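Local coordinates for ribose 5-phosphate isomerase RpiB (Thermoanaerobacter tengcongensis, PDB 4EGS), which probably dephosphorylates protein phosphotyrosine through this N-terminal low molecular weight phosphatase domain of a longer protein that may also interconvert aldoses and ketoses, at residues Asp109-Asp114 against Pro132-Lys137. Numbering follows the deposited sequence.
Sequences DLKGAD and PEYADK
A lysine-to-carbonyl contact at the C-terminal end of helix 108-112, K137 reaching the carbonyl of L110 in the helix and that of A113 just beyond it, is flanked by packing of Y134 and ties the helix end and its link to strand 115-118 to the loop before the neighbouring edge strand 138-140 in the parallel sheet of this phosphatase domain. Two hydrogen bonds carry the first claim. K137 NZ lies 2.7 Å from L110 O, tilted from that carbonyl plane, with a C=O...N angle of 144°. The bond from K137 NZ to A113 O, 3.0 Å long, is straighter at the carbonyl (159°) and lies in its plane. The geometry of the side chain explains the reach: CG sits between the backbone N and the carbonyl carbon (chi1 51°), and beyond it the chain runs fully extended across to the helix end. Along the way its methylenes pass the same carbonyls, K137 CD coming within 3.2 Å of A113 O. L110 O also takes a weak bond from A113 N, so it serves both the turn and the lysine. Beside this, the ring of Y134 meets the helix obliquely: L110 CD2 touches Y134 CD2 at 4.1 Å, and the K111 chain lies against the hydroxyl, with K111 CG 3.2 Å from Y134 OH. L110 continues inward onto L38 of strand 36-41, whereas K137 is joined by backbone bonding to V116 of strand 115-118. Chemically, the ammonium group joins one carbonyl near the C-terminal end of the short helix and one just past it, where the partial negative charge of the helix dipole would probably favour a protonated lysine.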
# COMPACT_ATOMS: atom_id res chain seq x y z
N ASP A 109 3.71 0.86 -19.36
CA ASP A 109 4.09 0.35 -18.05
C ASP A 109 4.25 1.45 -17.00
O ASP A 109 3.91 1.26 -15.84
CB ASP A 109 5.38 -0.47 -18.15
CG ASP A 109 5.85 -0.66 -19.57
OD1 ASP A 109 5.74 0.29 -20.37
OD2 ASP A 109 6.34 -1.77 -19.90
N LEU A 110 4.78 2.59 -17.42
CA LEU A 110 5.04 3.70 -16.50
C LEU A 110 3.75 4.35 -15.99
O LEU A 110 3.64 4.67 -14.81
CB LEU A 110 5.95 4.73 -17.14
CG LEU A 110 7.37 4.80 -16.57
CD1 LEU A 110 7.97 3.41 -16.46
CD2 LEU A 110 8.25 5.69 -17.43
N LYS A 111 2.79 4.55 -16.89
CA LYS A 111 1.52 5.16 -16.53
C LYS A 111 0.72 4.28 -15.57
O LYS A 111 0.11 4.78 -14.62
CB LYS A 111 0.69 5.44 -17.78
CG LYS A 111 1.16 6.62 -18.60
CD LYS A 111 0.43 6.67 -19.94
CE LYS A 111 0.61 8.02 -20.63
NZ LYS A 111 -0.07 9.11 -19.88
N GLY A 112 0.72 2.98 -15.83
CA GLY A 112 -0.03 2.04 -15.01
C GLY A 112 0.62 1.75 -13.68
O GLY A 112 0.01 1.14 -12.80
N ALA A 113 1.86 2.20 -13.52
CA ALA A 113 2.61 1.95 -12.29
C ALA A 113 2.38 3.02 -11.23
O ALA A 113 2.53 4.21 -11.50
CB ALA A 113 4.10 1.82 -12.60
N ASP A 114 2.00 2.59 -10.03
CA ASP A 114 1.87 3.49 -8.90
C ASP A 114 3.27 3.81 -8.39
O ASP A 114 3.52 4.90 -7.87
CB ASP A 114 1.04 2.85 -7.78
CG ASP A 114 -0.32 2.38 -8.26
OD1 ASP A 114 -1.22 3.23 -8.42
OD2 ASP A 114 -0.49 1.16 -8.45
N PRO A 132 10.61 12.84 -17.38
CA PRO A 132 10.45 13.76 -16.26
C PRO A 132 8.99 13.82 -15.84
O PRO A 132 8.11 13.62 -16.67
CB PRO A 132 10.91 15.10 -16.84
CG PRO A 132 11.54 14.79 -18.17
CD PRO A 132 10.86 13.56 -18.64
N GLU A 133 8.74 14.09 -14.56
CA GLU A 133 7.39 14.15 -13.99
C GLU A 133 6.69 12.79 -13.91
O GLU A 133 5.58 12.68 -13.39
CB GLU A 133 6.52 15.21 -14.68
CG GLU A 133 6.94 16.65 -14.37
CD GLU A 133 8.26 17.04 -15.03
OE1 GLU A 133 8.37 16.90 -16.27
OE2 GLU A 133 9.19 17.47 -14.31
N TYR A 134 7.35 11.76 -14.44
CA TYR A 134 7.08 10.39 -14.04
C TYR A 134 8.06 10.12 -12.92
O TYR A 134 7.96 9.13 -12.20
CB TYR A 134 7.35 9.42 -15.19
CG TYR A 134 6.24 9.31 -16.21
CD1 TYR A 134 4.92 9.17 -15.81
CD2 TYR A 134 6.51 9.36 -17.57
CE1 TYR A 134 3.90 9.07 -16.74
CE2 TYR A 134 5.50 9.26 -18.50
CZ TYR A 134 4.20 9.12 -18.08
OH TYR A 134 3.20 9.03 -19.02
N ALA A 135 9.01 11.05 -12.78
CA ALA A 135 10.10 10.94 -11.82
C ALA A 135 9.63 10.91 -10.37
O ALA A 135 10.36 10.46 -9.49
CB ALA A 135 11.09 12.08 -12.03
N ASP A 136 8.41 11.38 -10.13
CA ASP A 136 7.86 11.42 -8.78
C ASP A 136 7.67 10.02 -8.21
O ASP A 136 7.72 9.82 -7.00
CB ASP A 136 6.53 12.18 -8.77
CG ASP A 136 6.01 12.41 -7.36
OD1 ASP A 136 4.78 12.28 -7.15
OD2 ASP A 136 6.82 12.73 -6.47
N LYS A 137 7.45 9.05 -9.10
CA LYS A 137 7.25 7.67 -8.67
C LYS A 137 8.45 6.78 -9.03
O LYS A 137 8.42 5.57 -8.82
CB LYS A 137 5.96 7.09 -9.26
CG LYS A 137 5.81 7.27 -10.77
CD LYS A 137 4.43 6.83 -11.23
CE LYS A 137 4.23 7.08 -12.71
NZ LYS A 137 2.87 6.66 -13.16